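Local coordinates for uncharacterized hypothetical protein FTT_1539c (Francisella tularensis subsp. tularensis, PDB 4QVR) that is of unknown function but has a DUF6844 domain and a probable signal sequence, consistent with export from the cytoplasm, at residues A125-T130 with G263-G268; Y153-S158 with I400-I405; L252-F257 with V270-D275; Y329-G334 with G443-W448. All blocks are in the same frame, centred on the assembly; numbering follows the deposited sequence.

Contact 1 (A125-T130 with G263-G268)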
loop_
_atom_site.group_PDB
_atom_site.type_symbol
_atom_site.label_atom_id
_atom_site.label_comp_id
_atom_site.label_asym_id
_atom_site.label_seq_id
_atom_site.Cartn_x
_atom_site.Cartn_y
_atom_site.Cartn_z
ATOM N N ALA A 125 8.022 -2.830 -13.643
ATOM C CA ALA A 125 8.949 -3.950 -13.619
ATOM C C ALA A 125 9.043 -4.445 -15.015
ATOM O O ALA A 125 8.088 -4.291 -15.764
ATOM C CB ALA A 125 8.439 -5.055 -12.724
ATOM N N SER A 126 10.181 -5.040 -15.384
ATOM C CA SER A 126 10.343 -5.554 -16.753
ATOM C C SER A 126 9.660 -6.878 -16.822
ATOM O O SER A 126 9.468 -7.521 -15.788
ATOM C CB SER A 126 11.815 -5.755 -17.097
ATOM O OG SER A 126 12.550 -4.593 -16.774
ATOM N N VAL A 127 9.251 -7.269 -18.023
ATOM C CA VAL A 127 8.687 -8.604 -18.248
ATOM C C VAL A 127 9.676 -9.306 -19.174
ATOM O O VAL A 127 10.537 -8.635 -19.757
ATOM C CB VAL A 127 7.295 -8.590 -18.910
ATOM C CG1 VAL A 127 6.289 -7.898 -18.030
ATOM C CG2 VAL A 127 7.342 -7.952 -20.295
ATOM N N ASN A 128 9.601 -10.635 -19.306
ATOM C CA ASN A 128 10.522 -11.321 -20.233
ATOM C C ASN A 128 9.997 -11.263 -21.671
ATOM O O ASN A 128 8.887 -10.776 -21.917
ATOM C CB ASN A 128 10.821 -12.763 -19.794
ATOM C CG ASN A 128 9.602 -13.652 -19.804
ATOM O OD1 ASN A 128 8.606 -13.360 -20.446
ATOM N ND2 ASN A 128 9.690 -14.764 -19.096
ATOM N N GLN A 129 10.810 -11.763 -22.594
ATOM C CA GLN A 129 10.523 -11.796 -24.036
ATOM C C GLN A 129 9.140 -12.320 -24.411
ATOM O O GLN A 129 8.427 -11.719 -25.213
ATOM C CB GLN A 129 11.550 -12.708 -24.736
ATOM C CG GLN A 129 13.015 -12.350 -24.513
ATOM C CD GLN A 129 13.381 -10.966 -25.028
ATOM O OE1 GLN A 129 12.545 -10.250 -25.596
ATOM N NE2 GLN A 129 14.648 -10.584 -24.840
ATOM N N THR A 130 8.802 -13.472 -23.842
ATOM C CA THR A 130 7.537 -14.158 -24.091
ATOM C C THR A 130 6.422 -13.713 -23.134
ATOM O O THR A 130 5.303 -14.227 -23.186
ATOM C CB THR A 130 7.745 -15.683 -23.954
ATOM O OG1 THR A 130 8.190 -15.995 -22.626
ATOM C CG2 THR A 130 8.799 -16.176 -24.962
ATOM N N GLY A 263 7.683 -3.363 -23.090
ATOM C CA GLY A 263 8.326 -4.454 -22.363
ATOM C C GLY A 263 8.194 -4.410 -20.840
ATOM O O GLY A 263 8.875 -5.167 -20.156
ATOM N N ASN A 264 7.334 -3.541 -20.309
ATOM C CA ASN A 264 7.108 -3.458 -18.854
ATOM C C ASN A 264 5.696 -3.635 -18.444
ATOM O O ASN A 264 4.764 -3.507 -19.253
ATOM C CB ASN A 264 7.496 -2.075 -18.328
ATOM C CG ASN A 264 8.975 -1.814 -18.423
ATOM O OD1 ASN A 264 9.798 -2.634 -17.989
ATOM N ND2 ASN A 264 9.329 -0.669 -18.981
ATOM N N ALA A 265 5.533 -3.908 -17.153
ATOM C CA ALA A 265 4.235 -3.956 -16.542
ATOM C C ALA A 265 4.294 -2.795 -15.565
ATOM O O ALA A 265 5.249 -2.668 -14.824
ATOM C CB ALA A 265 4.004 -5.258 -15.811
ATOM N N ALA A 266 3.290 -1.941 -15.584
ATOM C CA ALA A 266 3.242 -0.788 -14.719
ATOM C C ALA A 266 1.918 -0.824 -13.939
ATOM O O ALA A 266 0.828 -1.116 -14.509
ATOM C CB ALA A 266 3.325 0.482 -15.548
ATOM N N ILE A 267 2.012 -0.577 -12.648
ATOM C CA ILE A 267 0.834 -0.566 -11.785
ATOM C C ILE A 267 0.675 0.808 -11.117
ATOM O O ILE A 267 1.645 1.379 -10.631
ATOM C CB ILE A 267 0.997 -1.589 -10.619
ATOM C CG1 ILE A 267 1.035 -3.045 -11.091
ATOM C CG2 ILE A 267 -0.103 -1.450 -9.596
ATOM C CD1 ILE A 267 -0.282 -3.617 -11.542
ATOM N N GLY A 268 -0.559 1.306 -11.035
ATOM C CA GLY A 268 -0.835 2.536 -10.322
ATOM C C GLY A 268 -1.751 2.190 -9.155
ATOM O O GLY A 268 -2.573 1.282 -9.238
#
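Ala125 and Ala265 face each other as an antiparallel hydrogen-bonded pair where strand 117-126 runs out against the start of strand 264-273. Backbone bonds come first. Ala125 N donates to Ala265 O at 3.0 Å, and Ala265 N returns the bond to Ala125 O at 2.9 Å. One step on, Ser126 and Asn264 form a non-hydrogen-bonded pair whose side chains diverge. Although Val127 has already left the strand, its N still reaches Gly263 O at 3.0 Å, so the pairing carries on past the last strand residue.

Side-chain packing gathers round Val127, whose two methyls divide the work. CG1, opposite the carbonyl carbon (chi1 -62°), reaches over to Ala265 CB at 4.1 Å, while CG2 settles against the carbonyl of Gly263, 3.2 Å from its O. Gly263 has a positive phi (70°) at the turn linking strands 251-261 and 264-273.

Helix 134-159 covers this end: Leu140 meets Ala125 and Ser137 meets Val127, and Ser137 OG also binds Ser126 O. Ala125 thus sits under the helix, and all three bonds between the segments run from main chain to main chain. The chemistry implies that the edge strand is fastened mainly by its backbone, with one valine closing the apolar side where the chain peels off.

Contact 2 (Y153-S158 with I400-I405)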
loop_
_atom_site.group_PDB
_atom_site.type_symbol
_atom_site.label_atom_id
_atom_site.label_comp_id
_atom_site.label_asym_id
_atom_site.label_seq_id
_atom_site.Cartn_x
_atom_site.Cartn_y
_atom_site.Cartn_z
ATOM N N TYR A 153 3.088 9.571 1.647
ATOM C CA TYR A 153 2.165 9.949 2.710
ATOM C C TYR A 153 2.969 10.333 3.962
ATOM O O TYR A 153 2.743 11.370 4.536
ATOM C CB TYR A 153 1.175 8.824 3.034
ATOM C CG TYR A 153 0.430 9.077 4.316
ATOM C CD1 TYR A 153 -0.592 10.011 4.383
ATOM C CD2 TYR A 153 0.738 8.386 5.467
ATOM C CE1 TYR A 153 -1.267 10.270 5.579
ATOM C CE2 TYR A 153 0.073 8.640 6.655
ATOM C CZ TYR A 153 -0.918 9.587 6.709
ATOM O OH TYR A 153 -1.567 9.824 7.910
ATOM N N ILE A 154 3.933 9.510 4.361
ATOM C CA ILE A 154 4.752 9.821 5.530
ATOM C C ILE A 154 5.510 11.131 5.363
ATOM O O ILE A 154 5.546 11.969 6.270
ATOM C CB ILE A 154 5.709 8.656 5.852
ATOM C CG1 ILE A 154 4.873 7.455 6.321
ATOM C CG2 ILE A 154 6.699 9.055 6.948
ATOM C CD1 ILE A 154 5.658 6.168 6.429
ATOM N N SER A 155 6.077 11.317 4.188
ATOM C CA SER A 155 6.822 12.520 3.858
ATOM C C SER A 155 5.921 13.757 3.966
ATOM O O SER A 155 6.317 14.796 4.462
ATOM C CB SER A 155 7.371 12.385 2.431
ATOM O OG SER A 155 8.189 13.481 2.078
ATOM N N PHE A 156 4.698 13.614 3.495
ATOM C CA PHE A 156 3.705 14.667 3.541
ATOM C C PHE A 156 3.347 14.956 5.005
ATOM O O PHE A 156 3.271 16.100 5.415
ATOM C CB PHE A 156 2.485 14.224 2.741
ATOM C CG PHE A 156 1.426 15.248 2.670
ATOM C CD1 PHE A 156 0.558 15.433 3.740
ATOM C CD2 PHE A 156 1.283 16.031 1.531
ATOM C CE1 PHE A 156 -0.426 16.401 3.690
ATOM C CE2 PHE A 156 0.296 17.003 1.473
ATOM C CZ PHE A 156 -0.557 17.192 2.556
ATOM N N ILE A 157 3.126 13.918 5.797
ATOM C CA ILE A 157 2.873 14.110 7.213
ATOM C C ILE A 157 4.047 14.824 7.909
ATOM O O ILE A 157 3.827 15.732 8.716
ATOM C CB ILE A 157 2.587 12.772 7.924
ATOM C CG1 ILE A 157 1.231 12.247 7.496
ATOM C CG2 ILE A 157 2.598 12.940 9.438
ATOM C CD1 ILE A 157 0.103 13.232 7.755
ATOM N N SER A 158 5.281 14.442 7.586
ATOM C CA SER A 158 6.460 15.050 8.240
ATOM C C SER A 158 6.602 16.551 8.000
ATOM O O SER A 158 7.154 17.265 8.829
ATOM C CB SER A 158 7.758 14.364 7.812
ATOM O OG SER A 158 8.059 14.646 6.450
ATOM N N ILE A 400 10.815 15.424 4.754
ATOM C CA ILE A 400 11.833 14.385 4.653
ATOM C C ILE A 400 11.656 13.711 3.302
ATOM O O ILE A 400 10.528 13.471 2.892
ATOM C CB ILE A 400 11.642 13.326 5.765
ATOM C CG1 ILE A 400 11.597 13.994 7.152
ATOM C CG2 ILE A 400 12.718 12.246 5.681
ATOM C CD1 ILE A 400 12.819 14.826 7.494
ATOM N N ASP A 401 12.760 13.401 2.622
ATOM C CA ASP A 401 12.705 12.758 1.305
ATOM C C ASP A 401 12.026 11.407 1.363
ATOM O O ASP A 401 12.429 10.531 2.100
ATOM C CB ASP A 401 14.112 12.590 0.690
ATOM C CG ASP A 401 14.650 13.876 0.053
ATOM O OD1 ASP A 401 13.840 14.750 -0.333
ATOM O OD2 ASP A 401 15.891 14.000 -0.099
ATOM N N ALA A 402 10.997 11.247 0.557
ATOM C CA ALA A 402 10.254 9.995 0.475
ATOM C C ALA A 402 11.139 8.862 -0.022
ATOM O O ALA A 402 10.927 7.721 0.342
ATOM C CB ALA A 402 9.065 10.158 -0.458
ATOM N N THR A 403 12.119 9.172 -0.867
ATOM C CA THR A 403 13.011 8.154 -1.392
ATOM C C THR A 403 13.825 7.505 -0.274
ATOM O O THR A 403 14.137 6.313 -0.330
ATOM C CB THR A 403 13.913 8.736 -2.471
ATOM O OG1 THR A 403 14.506 9.941 -1.991
ATOM C CG2 THR A 403 13.084 9.078 -3.690
ATOM N N ASP A 404 14.156 8.289 0.748
ATOM C CA ASP A 404 14.853 7.767 1.927
ATOM C C ASP A 404 13.915 6.870 2.766
ATOM O O ASP A 404 14.314 5.805 3.242
ATOM C CB ASP A 404 15.371 8.924 2.784
ATOM C CG ASP A 404 16.414 9.777 2.050
ATOM O OD1 ASP A 404 17.211 9.218 1.256
ATOM O OD2 ASP A 404 16.443 11.005 2.280
ATOM N N ILE A 405 12.661 7.298 2.908
ATOM C CA ILE A 405 11.681 6.561 3.693
ATOM C C ILE A 405 11.353 5.243 3.040
ATOM O O ILE A 405 11.154 4.237 3.709
ATOM C CB ILE A 405 10.374 7.374 3.823
ATOM C CG1 ILE A 405 10.652 8.653 4.608
ATOM C CG2 ILE A 405 9.258 6.547 4.465
ATOM C CD1 ILE A 405 9.518 9.657 4.592
#
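Ile154 and Ile405 meet obliquely, each with its CG1 branch opposite its own carbonyl carbon. The methyl CD1 of Ile405 comes against the CG2 branch of Ile154 at 3.7 Å, and Ile154 CD1 in turn lies 4.1 Å from Ile405 CG2, an exchange of branch against branch. The same Ile405 CD1 also rests near the backbone of the next residue, 3.8 Å from Ser155 N. Ser155 points its CB across as well, 4.0 Å from Ala402 CB.

Here the last turns of helix 134-159 pack against the loop at Ile400 and Asp401 and the first turn of helix 402-415. Helix 224-246 lies alongside, touching Ile154 through Leu241 and Phe245 and Ile400 through Thr237.

Two serines one turn apart grip the main chain of Ile400 at both ends. Ser155 OG, placed opposite its own N by chi1 of -176°, donates to Ile400 O; the modelled 2.5 Å is very short, so the exact length is doubtful. Ser158 OG is turned back between its N and carbonyl carbon (chi1 69°), where it donates to Ser155 O at 2.6 Å and takes a weak bond from Ile400 N at 3.3 Å. Ile400 CG1 lies beside that same hydroxyl, with Ser158 CB 3.9 Å away.

Contact 3 (L252-F257 with V270-D275)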
loop_
_atom_site.group_PDB
_atom_site.type_symbol
_atom_site.label_atom_id
_atom_site.label_comp_id
_atom_site.label_asym_id
_atom_site.label_seq_id
_atom_site.Cartn_x
_atom_site.Cartn_y
_atom_site.Cartn_z
ATOM N N LEU A 252 -5.076 3.282 3.177
ATOM C CA LEU A 252 -5.636 2.109 2.527
ATOM C C LEU A 252 -5.720 2.230 0.996
ATOM O O LEU A 252 -6.071 3.295 0.493
ATOM C CB LEU A 252 -7.043 2.004 3.071
ATOM C CG LEU A 252 -7.882 0.764 2.922
ATOM C CD1 LEU A 252 -7.329 -0.298 3.860
ATOM C CD2 LEU A 252 -9.312 1.112 3.290
ATOM N N PRO A 253 -5.394 1.147 0.253
ATOM C CA PRO A 253 -5.560 1.250 -1.207
ATOM C C PRO A 253 -7.025 1.173 -1.530
ATOM O O PRO A 253 -7.765 0.440 -0.855
ATOM C CB PRO A 253 -4.860 -0.002 -1.768
ATOM C CG PRO A 253 -4.319 -0.759 -0.604
ATOM C CD PRO A 253 -4.516 0.040 0.655
ATOM N N ILE A 254 -7.475 1.901 -2.539
ATOM C CA ILE A 254 -8.885 1.800 -2.898
ATOM C C ILE A 254 -9.125 1.424 -4.334
ATOM O O ILE A 254 -10.201 0.930 -4.646
ATOM C CB ILE A 254 -9.703 3.034 -2.501
ATOM C CG1 ILE A 254 -9.141 4.294 -3.134
ATOM C CG2 ILE A 254 -9.744 3.157 -0.974
ATOM C CD1 ILE A 254 -10.037 5.479 -2.878
ATOM N N LYS A 255 -8.109 1.600 -5.180
ATOM C CA LYS A 255 -8.195 1.263 -6.562
ATOM C C LYS A 255 -6.796 1.072 -7.132
ATOM O O LYS A 255 -5.875 1.821 -6.801
ATOM C CB LYS A 255 -8.839 2.445 -7.291
ATOM C CG LYS A 255 -9.136 2.223 -8.776
ATOM C CD LYS A 255 -10.321 1.281 -8.931
ATOM C CE LYS A 255 -10.445 0.784 -10.354
ATOM N NZ LYS A 255 -11.484 -0.256 -10.447
ATOM N N THR A 256 -6.617 0.047 -7.965
ATOM C CA THR A 256 -5.351 -0.177 -8.638
ATOM C C THR A 256 -5.647 -0.270 -10.107
ATOM O O THR A 256 -6.778 -0.564 -10.471
ATOM C CB THR A 256 -4.655 -1.451 -8.197
ATOM O OG1 THR A 256 -5.594 -2.535 -8.208
ATOM C CG2 THR A 256 -4.121 -1.295 -6.794
ATOM N N PHE A 257 -4.620 -0.034 -10.930
ATOM C CA PHE A 257 -4.705 -0.070 -12.387
ATOM C C PHE A 257 -3.437 -0.689 -12.972
ATOM O O PHE A 257 -2.350 -0.513 -12.417
ATOM C CB PHE A 257 -4.764 1.348 -12.973
ATOM C CG PHE A 257 -5.960 2.140 -12.547
ATOM C CD1 PHE A 257 -7.142 2.068 -13.268
ATOM C CD2 PHE A 257 -5.890 2.986 -11.464
ATOM C CE1 PHE A 257 -8.249 2.803 -12.887
ATOM C CE2 PHE A 257 -6.987 3.721 -11.083
ATOM C CZ PHE A 257 -8.168 3.622 -11.790
ATOM N N VAL A 270 -4.116 4.047 -6.020
ATOM C CA VAL A 270 -4.690 5.229 -5.424
ATOM C C VAL A 270 -4.948 4.812 -3.988
ATOM O O VAL A 270 -5.587 3.789 -3.754
ATOM C CB VAL A 270 -6.033 5.607 -6.102
ATOM C CG1 VAL A 270 -6.753 6.726 -5.341
ATOM C CG2 VAL A 270 -5.805 6.062 -7.523
ATOM N N VAL A 271 -4.437 5.590 -3.037
ATOM C CA VAL A 271 -4.652 5.330 -1.605
ATOM C C VAL A 271 -5.394 6.514 -0.927
ATOM O O VAL A 271 -5.353 7.650 -1.415
ATOM C CB VAL A 271 -3.336 5.056 -0.839
ATOM C CG1 VAL A 271 -2.611 3.795 -1.349
ATOM C CG2 VAL A 271 -2.392 6.265 -0.852
ATOM N N ILE A 272 -6.109 6.217 0.166
ATOM C CA ILE A 272 -6.788 7.224 0.950
ATOM C C ILE A 272 -6.401 6.986 2.399
ATOM O O ILE A 272 -6.071 5.874 2.759
ATOM C CB ILE A 272 -8.317 7.098 0.895
ATOM C CG1 ILE A 272 -8.726 5.781 1.557
ATOM C CG2 ILE A 272 -8.795 7.260 -0.524
ATOM C CD1 ILE A 272 -10.187 5.496 1.571
ATOM N N TYR A 273 -6.424 8.039 3.215
ATOM C CA TYR A 273 -6.169 7.909 4.632
ATOM C C TYR A 273 -7.474 8.065 5.385
ATOM O O TYR A 273 -8.252 8.959 5.080
ATOM C CB TYR A 273 -5.208 8.972 5.167
ATOM C CG TYR A 273 -5.058 8.824 6.671
ATOM C CD1 TYR A 273 -4.250 7.850 7.204
ATOM C CD2 TYR A 273 -5.768 9.635 7.556
ATOM C CE1 TYR A 273 -4.124 7.684 8.580
ATOM C CE2 TYR A 273 -5.634 9.490 8.930
ATOM C CZ TYR A 273 -4.813 8.493 9.434
ATOM O OH TYR A 273 -4.686 8.304 10.800
ATOM N N SER A 274 -7.679 7.238 6.403
ATOM C CA SER A 274 -8.883 7.309 7.225
ATOM C C SER A 274 -8.589 7.046 8.692
ATOM O O SER A 274 -8.131 5.962 9.034
ATOM C CB SER A 274 -9.932 6.293 6.750
ATOM O OG SER A 274 -10.940 6.093 7.758
ATOM N N ASP A 275 -8.842 8.032 9.552
ATOM C CA ASP A 275 -8.710 7.838 11.012
ATOM C C ASP A 275 -9.574 6.684 11.463
ATOM O O ASP A 275 -9.148 5.874 12.271
ATOM C CB ASP A 275 -9.140 9.076 11.805
ATOM C CG ASP A 275 -8.043 10.105 11.931
ATOM O OD1 ASP A 275 -6.869 9.712 12.161
ATOM O OD2 ASP A 275 -8.361 11.313 11.847
#
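Ile254 and Ile272 cross at about a right angle within the beta hairpin of strands 251-261 and 264-273. Both put CG1 between the backbone N and the carbonyl carbon (chi1 58° and 65°) and CG2 opposite the carbonyl carbon, letting the branches exchange: Ile254 CG2 meets the CD1 end of Ile272, while the far methyl of Ile254 meets Ile272 CG2. The fit is tight, though Ile254 was modelled in two conformers, so its closest approaches are doubtful. Leu73 of helix 67-78 packs on both isoleucines and on Leu252.

A beta bulge explains how Ile254 gets there. Pro253 pairs with Val271, but Lys255, not Ile254, pairs with Val270. Ile254 N still donates to Val270 O at 2.9 Å, and Val270 N to Lys255 O at 2.9 Å. Before the bulge in strand 251-261, Leu252 and Ile272 exchange two bonds, Leu252 N to Ile272 O at 2.8 Å and Ile272 N to Leu252 O at 2.9 Å. Lys255 NZ binds Thr79, Asp80 and Ser81.

Val270 splits its methyls: CG1, anti to N, faces Ile254 CG1 at 4.1 Å in one conformer, and CG2 stands at the edge of the Phe257 ring, near its plane, 4.4 Å from CE2.

Contact 4 (Y329-G334 with G443-W448)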
loop_
_atom_site.group_PDB
_atom_site.type_symbol
_atom_site.label_atom_id
_atom_site.label_comp_id
_atom_site.label_asym_id
_atom_site.label_seq_id
_atom_site.Cartn_x
_atom_site.Cartn_y
_atom_site.Cartn_z
ATOM N N TYR A 329 -14.230 -6.765 6.708
ATOM C CA TYR A 329 -13.456 -7.897 6.301
ATOM C C TYR A 329 -12.403 -7.355 5.367
ATOM O O TYR A 329 -12.547 -6.265 4.812
ATOM C CB TYR A 329 -14.354 -8.945 5.627
ATOM C CG TYR A 329 -15.104 -8.393 4.447
ATOM C CD1 TYR A 329 -14.438 -8.061 3.289
ATOM C CD2 TYR A 329 -16.470 -8.203 4.486
ATOM C CE1 TYR A 329 -15.101 -7.554 2.202
ATOM C CE2 TYR A 329 -17.146 -7.693 3.390
ATOM C CZ TYR A 329 -16.447 -7.377 2.251
ATOM O OH TYR A 329 -17.072 -6.874 1.140
ATOM N N ILE A 330 -11.343 -8.117 5.182
ATOM C CA ILE A 330 -10.273 -7.700 4.322
ATOM C C ILE A 330 -10.163 -8.645 3.145
ATOM O O ILE A 330 -10.117 -9.851 3.329
ATOM C CB ILE A 330 -8.966 -7.683 5.113
ATOM C CG1 ILE A 330 -9.118 -6.662 6.249
ATOM C CG2 ILE A 330 -7.790 -7.340 4.200
ATOM C CD1 ILE A 330 -8.158 -6.852 7.389
ATOM N N LEU A 331 -10.149 -8.088 1.938
ATOM C CA LEU A 331 -10.008 -8.881 0.739
ATOM C C LEU A 331 -8.585 -8.712 0.286
ATOM O O LEU A 331 -7.999 -7.666 0.487
ATOM C CB LEU A 331 -10.934 -8.402 -0.355
ATOM C CG LEU A 331 -12.413 -8.409 -0.017
ATOM C CD1 LEU A 331 -13.196 -7.985 -1.252
ATOM C CD2 LEU A 331 -12.837 -9.780 0.431
ATOM N N ALA A 332 -8.033 -9.764 -0.299
ATOM C CA ALA A 332 -6.682 -9.765 -0.811
ATOM C C ALA A 332 -6.725 -10.413 -2.174
ATOM O O ALA A 332 -7.242 -11.535 -2.318
ATOM C CB ALA A 332 -5.772 -10.557 0.086
ATOM N N TYR A 333 -6.181 -9.710 -3.162
ATOM C CA TYR A 333 -6.119 -10.202 -4.533
ATOM C C TYR A 333 -4.818 -10.887 -4.822
ATOM O O TYR A 333 -3.797 -10.534 -4.261
ATOM C CB TYR A 333 -6.241 -9.038 -5.491
ATOM C CG TYR A 333 -7.526 -8.253 -5.340
ATOM C CD1 TYR A 333 -8.718 -8.747 -5.833
ATOM C CD2 TYR A 333 -7.535 -6.997 -4.737
ATOM C CE1 TYR A 333 -9.910 -8.024 -5.710
ATOM C CE2 TYR A 333 -8.707 -6.258 -4.635
ATOM C CZ TYR A 333 -9.896 -6.787 -5.113
ATOM O OH TYR A 333 -11.063 -6.069 -5.008
ATOM N N GLY A 334 -4.836 -11.833 -5.742
ATOM C CA GLY A 334 -3.631 -12.550 -6.115
ATOM C C GLY A 334 -3.798 -13.172 -7.466
ATOM O O GLY A 334 -4.899 -13.503 -7.856
ATOM N N GLY A 443 -6.600 -16.240 -10.920
ATOM C CA GLY A 443 -6.643 -15.324 -9.810
ATOM C C GLY A 443 -7.565 -15.787 -8.732
ATOM O O GLY A 443 -8.426 -16.651 -8.956
ATOM N N VAL A 444 -7.363 -15.224 -7.547
ATOM C CA VAL A 444 -8.199 -15.511 -6.393
ATOM C C VAL A 444 -8.428 -14.228 -5.628
ATOM O O VAL A 444 -7.675 -13.242 -5.782
ATOM C CB VAL A 444 -7.551 -16.524 -5.407
ATOM C CG1 VAL A 444 -7.386 -17.894 -6.050
ATOM C CG2 VAL A 444 -6.207 -16.013 -4.915
ATOM N N VAL A 445 -9.483 -14.251 -4.823
ATOM C CA VAL A 445 -9.800 -13.190 -3.896
ATOM C C VAL A 445 -9.992 -13.906 -2.586
ATOM O O VAL A 445 -10.882 -14.763 -2.455
ATOM C CB VAL A 445 -11.086 -12.433 -4.228
ATOM C CG1 VAL A 445 -11.296 -11.329 -3.200
ATOM C CG2 VAL A 445 -11.028 -11.854 -5.642
ATOM N N LEU A 446 -9.134 -13.589 -1.628
ATOM C CA LEU A 446 -9.184 -14.220 -0.341
ATOM C C LEU A 446 -9.807 -13.245 0.626
ATOM O O LEU A 446 -9.680 -12.035 0.459
ATOM C CB LEU A 446 -7.782 -14.631 0.126
ATOM C CG LEU A 446 -6.990 -15.636 -0.731
ATOM C CD1 LEU A 446 -5.731 -16.083 0.003
ATOM C CD2 LEU A 446 -7.803 -16.861 -1.093
ATOM N N LYS A 447 -10.509 -13.788 1.618
ATOM C CA LYS A 447 -11.147 -12.988 2.655
ATOM C C LYS A 447 -10.567 -13.411 4.001
ATOM O O LYS A 447 -10.550 -14.600 4.331
ATOM C CB LYS A 447 -12.660 -13.193 2.679
ATOM C CG LYS A 447 -13.358 -12.371 3.752
ATOM C CD LYS A 447 -14.753 -12.886 4.040
ATOM C CE LYS A 447 -15.391 -12.133 5.201
ATOM N NZ LYS A 447 -16.690 -12.718 5.640
ATOM N N TRP A 448 -10.097 -12.421 4.753
ATOM C CA TRP A 448 -9.504 -12.605 6.062
ATOM C C TRP A 448 -10.312 -11.825 7.085
ATOM O O TRP A 448 -10.662 -10.666 6.856
ATOM C CB TRP A 448 -8.065 -12.089 6.057
ATOM C CG TRP A 448 -7.363 -12.195 7.376
ATOM C CD1 TRP A 448 -7.101 -13.335 8.073
ATOM C CD2 TRP A 448 -6.777 -11.131 8.119
ATOM N NE1 TRP A 448 -6.424 -13.043 9.223
ATOM C CE2 TRP A 448 -6.203 -11.694 9.270
ATOM C CE3 TRP A 448 -6.696 -9.755 7.933
ATOM C CZ2 TRP A 448 -5.561 -10.924 10.235
ATOM C CZ3 TRP A 448 -6.060 -8.992 8.888
ATOM C CH2 TRP A 448 -5.496 -9.576 10.022
#
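Ile330 and Trp448 run alongside each other on one face, with the Ile330 CD1 methyl pressed to the edge of the indole near its plane, 3.3 Å from CE3. With CG anti to N, chi1 178° carries the indole over to the isoleucine, and chi2 61° presents its CE3-CZ3 edge to the methyl. Here Ala332 makes a low point on which helix 349-370 settles: Leu364 touches Ile330 and Ala332, Ala360 meets Leu446, and Ile368 meets Trp448.

The other face carries Leu331, Tyr333, Val445 and Lys447. Val445 is the bump here, fitting between two neighbours: CG1 lies 4.1 Å from Leu331 CB, and CG2 is 3.9 Å from Tyr333 CD1, approaching the ring obliquely. The extended Lys447 chain runs across Tyr329 at about a right angle, CE lying 3.4 Å from Tyr329 CB, while Leu331 CD2 sits 4.1 Å from Lys447 CB. Tyr333 OH is bonded to Tyr304 OH.

Six backbone bonds join the antiparallel strands, from Ile330 N to Trp448 O at 3.1 Å through to Val444 N to Gly334 O at 3.0 Å. At that end Gly443 CA lies 3.2 Å from Gly334 O. Chemically, the central pair of this four-stranded sheet combines a regular backbone network with a mostly apolar face for the helix, and on the other face a lysine whose aliphatic chain packs on tyrosine.

Contacts 1 and 3 share strand 264-273, the middle strand of the three-stranded sheet: 125-130 borders it on one side and 252-257 on the other. Their centres lie 23 Å apart, yet they touch where Gly268 N comes 2.9 Å from Phe257 O, probably a hydrogen bond. Contact 2 closes the long loop within which contact 3 is nested, and the two meet through Tyr153 OH, 3.4 Å from Tyr273 CE1. Contact 4 belongs to the separate four-stranded sheet; its centre is 16 Å from that of contact 3, with nearest atoms about 6 Å apart. Contacts 2 and 4 lie on opposite sides of the chain's centre, their centres 29 Å apart.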